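Local atomic coordinates of peptide ABC transporter permease (PDB entry 6EXS), a protein that binds a thioalcohol-conjugated peptide and, as a POT-family member of the major facilitator superfamily, probably imports peptides and malodour precursors across the membrane with protons. Residues I164-L169 and F335-P340; Q302-N307 and T461-F466. All blocks are in the same frame, centred on the assembly; numbering follows the deposited sequence.

Contact 1 of 2, residues I164-L169 and F335-P340. With C3H (2-[[(2~{R})-2-azanyl-3-[(3~{S})-3-methyl-1-oxidanyl-hexan-3-yl]sulfanyl-propanoyl]amino]ethanoic acid), chain O.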
loop_
_atom_site.group_PDB
_atom_site.type_symbol
_atom_site.label_atom_id
_atom_site.label_comp_id
_atom_site.label_asym_id
_atom_site.label_seq_id
_atom_site.Cartn_x
_atom_site.Cartn_y
_atom_site.Cartn_z
ATOM N N ILE A 164 1.406 13.510 -8.735
ATOM C CA ILE A 164 1.095 14.035 -10.074
ATOM C C ILE A 164 -0.156 13.397 -10.739
ATOM O O ILE A 164 -0.957 14.130 -11.331
ATOM C CB ILE A 164 2.355 13.943 -10.998
ATOM C CG1 ILE A 164 3.547 14.753 -10.402
ATOM C CG2 ILE A 164 2.060 14.429 -12.417
ATOM C CD1 ILE A 164 4.949 14.417 -10.975
ATOM N N SER A 165 -0.301 12.056 -10.682
ATOM C CA SER A 165 -1.394 11.347 -11.358
ATOM C C SER A 165 -2.824 11.805 -10.968
ATOM O O SER A 165 -3.591 12.002 -11.908
ATOM C CB SER A 165 -1.253 9.838 -11.228
ATOM O OG SER A 165 -1.210 9.393 -9.884
ATOM N N PRO A 166 -3.237 12.020 -9.679
ATOM C CA PRO A 166 -4.607 12.512 -9.425
ATOM C C PRO A 166 -4.844 13.908 -10.026
ATOM O O PRO A 166 -5.935 14.162 -10.553
ATOM C CB PRO A 166 -4.700 12.519 -7.892
ATOM C CG PRO A 166 -3.615 11.579 -7.434
ATOM C CD PRO A 166 -2.511 11.862 -8.402
ATOM N N ILE A 167 -3.801 14.779 -10.011
ATOM C CA ILE A 167 -3.839 16.124 -10.601
ATOM C C ILE A 167 -4.125 16.023 -12.111
ATOM O O ILE A 167 -4.974 16.769 -12.609
ATOM C CB ILE A 167 -2.559 16.954 -10.263
ATOM C CG1 ILE A 167 -2.435 17.202 -8.736
ATOM C CG2 ILE A 167 -2.500 18.282 -11.036
ATOM C CD1 ILE A 167 -1.044 17.738 -8.243
ATOM N N ILE A 168 -3.480 15.061 -12.814
ATOM C CA ILE A 168 -3.658 14.849 -14.265
ATOM C C ILE A 168 -5.024 14.224 -14.605
ATOM O O ILE A 168 -5.664 14.644 -15.577
ATOM C CB ILE A 168 -2.464 14.061 -14.898
ATOM C CG1 ILE A 168 -1.183 14.943 -14.906
ATOM C CG2 ILE A 168 -2.790 13.536 -16.320
ATOM C CD1 ILE A 168 0.064 14.294 -15.427
ATOM N N LEU A 169 -5.471 13.245 -13.806
ATOM C CA LEU A 169 -6.697 12.502 -14.072
ATOM C C LEU A 169 -7.968 13.132 -13.508
ATOM O O LEU A 169 -9.060 12.667 -13.848
ATOM C CB LEU A 169 -6.542 11.053 -13.631
ATOM C CG LEU A 169 -5.502 10.295 -14.462
ATOM C CD1 LEU A 169 -5.055 9.076 -13.772
ATOM C CD2 LEU A 169 -6.021 9.948 -15.843
ATOM N N PHE A 335 -7.754 14.850 -3.352
ATOM C CA PHE A 335 -7.649 14.422 -1.950
ATOM C C PHE A 335 -6.533 13.374 -1.790
ATOM O O PHE A 335 -5.961 13.282 -0.709
ATOM C CB PHE A 335 -8.959 13.776 -1.480
ATOM C CG PHE A 335 -10.064 14.712 -1.068
ATOM C CD1 PHE A 335 -9.837 15.718 -0.132
ATOM C CD2 PHE A 335 -11.359 14.531 -1.539
ATOM C CE1 PHE A 335 -10.872 16.561 0.278
ATOM C CE2 PHE A 335 -12.397 15.368 -1.118
ATOM C CZ PHE A 335 -12.143 16.383 -0.225
ATOM N N GLN A 336 -6.245 12.581 -2.864
ATOM C CA GLN A 336 -5.213 11.521 -2.927
ATOM C C GLN A 336 -3.774 12.054 -3.040
ATOM O O GLN A 336 -2.824 11.299 -2.801
ATOM C CB GLN A 336 -5.479 10.557 -4.106
ATOM C CG GLN A 336 -6.835 9.888 -4.098
ATOM C CD GLN A 336 -7.044 9.151 -2.815
ATOM O OE1 GLN A 336 -7.779 9.605 -1.935
ATOM N NE2 GLN A 336 -6.345 8.029 -2.664
ATOM N N SER A 337 -3.632 13.322 -3.465
ATOM C CA SER A 337 -2.374 14.031 -3.665
ATOM C C SER A 337 -1.864 14.689 -2.373
ATOM O O SER A 337 -0.679 15.045 -2.317
ATOM C CB SER A 337 -2.534 15.092 -4.760
ATOM O OG SER A 337 -2.685 14.524 -6.053
ATOM N N ILE A 338 -2.741 14.839 -1.338
ATOM C CA ILE A 338 -2.391 15.503 -0.071
ATOM C C ILE A 338 -1.236 14.784 0.667
ATOM O O ILE A 338 -0.207 15.404 0.934
ATOM C CB ILE A 338 -3.615 15.767 0.858
ATOM C CG1 ILE A 338 -4.689 16.633 0.140
ATOM C CG2 ILE A 338 -3.155 16.439 2.177
ATOM C CD1 ILE A 338 -6.022 16.716 0.817
ATOM N N ASN A 339 -1.429 13.506 1.003
ATOM C CA ASN A 339 -0.464 12.656 1.697
ATOM C C ASN A 339 0.906 12.558 0.955
ATOM O O ASN A 339 1.910 12.837 1.604
ATOM C CB ASN A 339 -1.091 11.290 1.976
ATOM C CG ASN A 339 -0.255 10.310 2.717
ATOM O OD1 ASN A 339 0.613 9.682 2.132
ATOM N ND2 ASN A 339 -0.584 10.074 3.985
ATOM N N PRO A 340 0.981 12.241 -0.373
ATOM C CA PRO A 340 2.296 12.228 -1.050
ATOM C C PRO A 340 2.997 13.591 -1.099
ATOM O O PRO A 340 4.227 13.623 -1.036
ATOM C CB PRO A 340 1.985 11.698 -2.453
ATOM C CG PRO A 340 0.593 11.170 -2.393
ATOM C CD PRO A 340 -0.105 11.886 -1.313
HETATM O O2 C3H O . 2.342 5.374 -1.735
HETATM C C11 C3H O . 2.530 6.370 -1.133
HETATM O O3 C3H O . 3.439 6.497 -0.230
HETATM C C10 C3H O . 1.716 7.624 -1.268
HETATM N N1 C3H O . 0.352 7.377 -1.670
HETATM C C9 C3H O . -0.591 7.102 -0.785
HETATM O O1 C3H O . -0.464 6.254 0.086
HETATM C C8 C3H O . -1.865 7.879 -0.843
HETATM N N C3H O . -1.957 8.552 -2.132
HETATM C C7 C3H O . -3.075 6.954 -0.704
HETATM S S C3H O . -3.902 6.895 0.908
HETATM C C3 C3H O . -4.733 8.524 1.312
HETATM C C4 C3H O . -5.852 8.683 0.316
HETATM C C5 C3H O . -3.649 9.610 1.275
HETATM C C6 C3H O . -4.109 11.048 1.358
HETATM O O C3H O . -3.771 11.777 0.224
HETATM C C2 C3H O . -5.309 8.507 2.725
HETATM C C1 C3H O . -4.714 9.521 3.687
HETATM C C C3H O . -5.355 9.435 5.045
#
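Ser337 sets its hydroxyl oxygen against the ring of Pro166: OG lies 3.4 Å from Pro166 CG, about as near CB and only slightly farther from CD. The overlap is van der Waals, since the ring carbons offer no polar partner; OG has its hydrogen bond with the carbonyl of Leu163, about one turn earlier in the same helix as Pro166. OG stands anti to its own carbonyl carbon (chi1 -70°), which carries it out toward helix 147-174. A small hydroxyl suits this place, able to bond a helix carbonyl while lying close to a proline. Pro166 in turn has no N-H to give the preceding turn; the helix is kinked there, and the ring gives a compact apolar surface. Ile167 adds CG1, 3.8 Å from Ser337 OG, at the surface margin. Gln336 contributes its CB, 3.9 Å from Pro166 CG, and its side chain crosses the proline at about a right angle.

The other side of 335-340 holds the peptide conjugate. Residues 335-337 are helical in backbone angles but lack regular bonds, and the ligand meets the carbonyls of Phe335 and Gln336. Its hydroxyl O donates to Phe335 O at 2.8 Å and accepts from Asn339 N at 3.0 Å with an N-H···O angle of 163°, bridging a donor and acceptor four residues apart. The ligand amine N bonds Gln336 O at 3.0 Å; the residue four further on, Pro340, has no N-H to compete for that carbonyl.

Around this junction, Phe30 of helix 16-44 packs on Ile164, Ser165 and Ile168, and Pro340 rests on Asn159, Ala162 and Leu163 of helix 147-174. On helix 396-418, Tyr403 meets the Phe335 ring and Glu410 bonds Asn339 ND2, while Phe330, just past strand 326-329, also meets the Phe335 ring.

Contact 2 of 2, residues Q302-N307 and T461-F466. With C3H (2-[[(2~{R})-2-azanyl-3-[(3~{S})-3-methyl-1-oxidanyl-hexan-3-yl]sulfanyl-propanoyl]amino]ethanoic acid), chain O.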
loop_
_atom_site.group_PDB
_atom_site.type_symbol
_atom_site.label_atom_id
_atom_site.label_comp_id
_atom_site.label_asym_id
_atom_site.label_seq_id
_atom_site.Cartn_x
_atom_site.Cartn_y
_atom_site.Cartn_z
ATOM N N GLN A 302 -5.477 5.642 8.039
ATOM C CA GLN A 302 -4.783 6.185 6.864
ATOM C C GLN A 302 -5.335 5.663 5.512
ATOM O O GLN A 302 -5.617 6.465 4.631
ATOM C CB GLN A 302 -3.265 5.961 6.966
ATOM C CG GLN A 302 -2.430 6.857 6.056
ATOM C CD GLN A 302 -2.375 6.398 4.617
ATOM O OE1 GLN A 302 -2.486 5.221 4.292
ATOM N NE2 GLN A 302 -2.171 7.325 3.717
ATOM N N GLU A 303 -5.486 4.341 5.343
ATOM C CA GLU A 303 -5.984 3.782 4.081
ATOM C C GLU A 303 -7.475 4.080 3.812
ATOM O O GLU A 303 -7.968 3.802 2.711
ATOM C CB GLU A 303 -5.690 2.286 3.976
ATOM C CG GLU A 303 -4.214 1.943 3.838
ATOM C CD GLU A 303 -3.585 2.141 2.473
ATOM O OE1 GLU A 303 -4.248 2.710 1.574
ATOM O OE2 GLU A 303 -2.417 1.723 2.304
ATOM N N GLN A 304 -8.168 4.699 4.787
ATOM C CA GLN A 304 -9.569 5.075 4.618
ATOM C C GLN A 304 -9.727 6.426 3.939
ATOM O O GLN A 304 -10.842 6.791 3.578
ATOM C CB GLN A 304 -10.343 5.007 5.934
ATOM C CG GLN A 304 -10.960 3.647 6.208
ATOM C CD GLN A 304 -11.531 3.587 7.603
ATOM O OE1 GLN A 304 -12.311 4.453 8.022
ATOM N NE2 GLN A 304 -11.151 2.562 8.359
ATOM N N GLY A 305 -8.625 7.137 3.724
ATOM C CA GLY A 305 -8.658 8.402 3.006
ATOM C C GLY A 305 -8.879 8.216 1.515
ATOM O O GLY A 305 -9.126 9.195 0.800
ATOM N N SER A 306 -8.756 6.957 1.021
ATOM C CA SER A 306 -8.937 6.605 -0.391
ATOM C C SER A 306 -10.362 6.188 -0.735
ATOM O O SER A 306 -10.693 6.148 -1.913
ATOM C CB SER A 306 -7.965 5.500 -0.800
ATOM O OG SER A 306 -8.126 4.340 0.002
ATOM N N ASN A 307 -11.199 5.867 0.272
ATOM C CA ASN A 307 -12.576 5.402 0.038
ATOM C C ASN A 307 -13.645 5.964 0.997
ATOM O O ASN A 307 -14.824 5.871 0.683
ATOM C CB ASN A 307 -12.618 3.858 0.049
ATOM C CG ASN A 307 -12.213 3.198 1.350
ATOM O OD1 ASN A 307 -11.481 3.751 2.174
ATOM N ND2 ASN A 307 -12.649 1.977 1.542
ATOM N N THR A 461 -20.666 10.236 11.075
ATOM C CA THR A 461 -20.011 11.046 12.116
ATOM C C THR A 461 -19.651 10.236 13.361
ATOM O O THR A 461 -18.562 10.419 13.912
ATOM C CB THR A 461 -20.830 12.288 12.470
ATOM O OG1 THR A 461 -22.187 11.895 12.680
ATOM C CG2 THR A 461 -20.750 13.354 11.402
ATOM N N ASN A 462 -20.566 9.353 13.812
ATOM C CA ASN A 462 -20.337 8.493 14.975
ATOM C C ASN A 462 -19.252 7.482 14.655
ATOM O O ASN A 462 -18.482 7.132 15.549
ATOM C CB ASN A 462 -21.612 7.778 15.407
ATOM C CG ASN A 462 -22.766 8.666 15.808
ATOM O OD1 ASN A 462 -22.666 9.897 15.893
ATOM N ND2 ASN A 462 -23.904 8.039 16.063
ATOM N N TYR A 463 -19.167 7.043 13.372
ATOM C CA TYR A 463 -18.148 6.117 12.864
ATOM C C TYR A 463 -16.727 6.729 13.010
ATOM O O TYR A 463 -15.837 6.047 13.502
ATOM C CB TYR A 463 -18.472 5.729 11.408
ATOM C CG TYR A 463 -17.391 4.955 10.678
ATOM C CD1 TYR A 463 -16.411 5.617 9.936
ATOM C CD2 TYR A 463 -17.395 3.559 10.656
ATOM C CE1 TYR A 463 -15.435 4.911 9.232
ATOM C CE2 TYR A 463 -16.441 2.843 9.932
ATOM C CZ TYR A 463 -15.454 3.525 9.234
ATOM O OH TYR A 463 -14.504 2.840 8.521
ATOM N N PHE A 464 -16.534 8.004 12.615
ATOM C CA PHE A 464 -15.255 8.709 12.742
ATOM C C PHE A 464 -14.850 8.864 14.213
ATOM O O PHE A 464 -13.675 8.672 14.536
ATOM C CB PHE A 464 -15.296 10.097 12.067
ATOM C CG PHE A 464 -15.334 10.131 10.553
ATOM C CD1 PHE A 464 -14.350 9.501 9.801
ATOM C CD2 PHE A 464 -16.294 10.880 9.884
ATOM C CE1 PHE A 464 -14.374 9.555 8.405
ATOM C CE2 PHE A 464 -16.306 10.948 8.488
ATOM C CZ PHE A 464 -15.355 10.275 7.757
ATOM N N ILE A 465 -15.821 9.185 15.102
ATOM C CA ILE A 465 -15.571 9.349 16.535
ATOM C C ILE A 465 -15.235 7.993 17.180
ATOM O O ILE A 465 -14.247 7.912 17.909
ATOM C CB ILE A 465 -16.711 10.132 17.262
ATOM C CG1 ILE A 465 -16.885 11.541 16.644
ATOM C CG2 ILE A 465 -16.449 10.251 18.782
ATOM C CD1 ILE A 465 -18.281 12.155 16.798
ATOM N N PHE A 466 -16.020 6.935 16.879
ATOM C CA PHE A 466 -15.813 5.576 17.408
ATOM C C PHE A 466 -14.441 4.996 17.020
ATOM O O PHE A 466 -13.728 4.496 17.890
ATOM C CB PHE A 466 -16.975 4.637 17.018
ATOM C CG PHE A 466 -16.737 3.157 17.218
ATOM C CD1 PHE A 466 -16.685 2.608 18.496
ATOM C CD2 PHE A 466 -16.589 2.306 16.128
ATOM C CE1 PHE A 466 -16.465 1.235 18.678
ATOM C CE2 PHE A 466 -16.372 0.934 16.312
ATOM C CZ PHE A 466 -16.313 0.408 17.584
HETATM O O2 C3H O . 2.342 5.374 -1.735
HETATM C C11 C3H O . 2.530 6.370 -1.133
HETATM O O3 C3H O . 3.439 6.497 -0.230
HETATM C C10 C3H O . 1.716 7.624 -1.268
HETATM N N1 C3H O . 0.352 7.377 -1.670
HETATM C C9 C3H O . -0.591 7.102 -0.785
HETATM O O1 C3H O . -0.464 6.254 0.086
HETATM C C8 C3H O . -1.865 7.879 -0.843
HETATM N N C3H O . -1.957 8.552 -2.132
HETATM C C7 C3H O . -3.075 6.954 -0.704
HETATM S S C3H O . -3.902 6.895 0.908
HETATM C C3 C3H O . -4.733 8.524 1.312
HETATM C C4 C3H O . -5.852 8.683 0.316
HETATM C C5 C3H O . -3.649 9.610 1.275
HETATM C C6 C3H O . -4.109 11.048 1.358
HETATM O O C3H O . -3.771 11.777 0.224
HETATM C C2 C3H O . -5.309 8.507 2.725
HETATM C C1 C3H O . -4.714 9.521 3.687
HETATM C C C3H O . -5.355 9.435 5.045
#
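Tyr463 reaches from helix 460-479 to the amide of Gln304, and its OH donates a 2.8 Å hydrogen bond to Gln304 OE1. CG lies anti to the tyrosine's backbone N (chi1 171°), and the long ring carries the hydroxyl much of the way between the two backbones. OE1 sits at the ring's edge, near its plane, whereas the hydroxyl stands well above the amide carbonyl plane, with a C=O···O angle of only 99°. Amide and ring planes are turned 43° from each other.

That polar meeting is the tight part. The backbones stay far apart, with Gln304 CA and Phe464 CA still 10.6 Å from each other at the nearest pair, and Asn462, beside Tyr463 in the chain, and Phe466, about a turn on, lie at the protein surface.

The loop's other side is close again, to the ligand. Gly305, lacking a side chain, brings its backbone C to 3.3 Å from ligand C4. Ser306 OG ties the bend together through a 2.8 Å bond to Glu303 O.

Gln304 suits a buried site because its amide can give and take at once: OE1 also accepts from Tyr379 OH, and NE2 donates to Asn448 OD1. Held at both ends, the amide probably has its rotation fixed, so that one polar network ties the pocket loop to helix 460-479.

In the fold
Both contacts are buried, and both place one segment in the pocket of the same conjugated peptide; only contact 1 has a touching residue on the surface. In contact 1 no hydrogen bond links 164-169 to 335-340, the segment leading into helix 338-357; a serine hydroxyl overlaps a proline ring, though Ser337 bonds Leu163 O of helix 147-174 just outside. Contact 2 instead joins its partner helix by a direct hydrogen bond. Backbone groups of 335-340 bond the shared ligand, which 302-307 approaches mainly by van der Waals contact. These two segments also touch, near Gln336 and Ser306, and Tyr403 reaches both, bonding Gly305 O and meeting the Phe335 ring. Contact 2 buries less area, its backbones being farther apart.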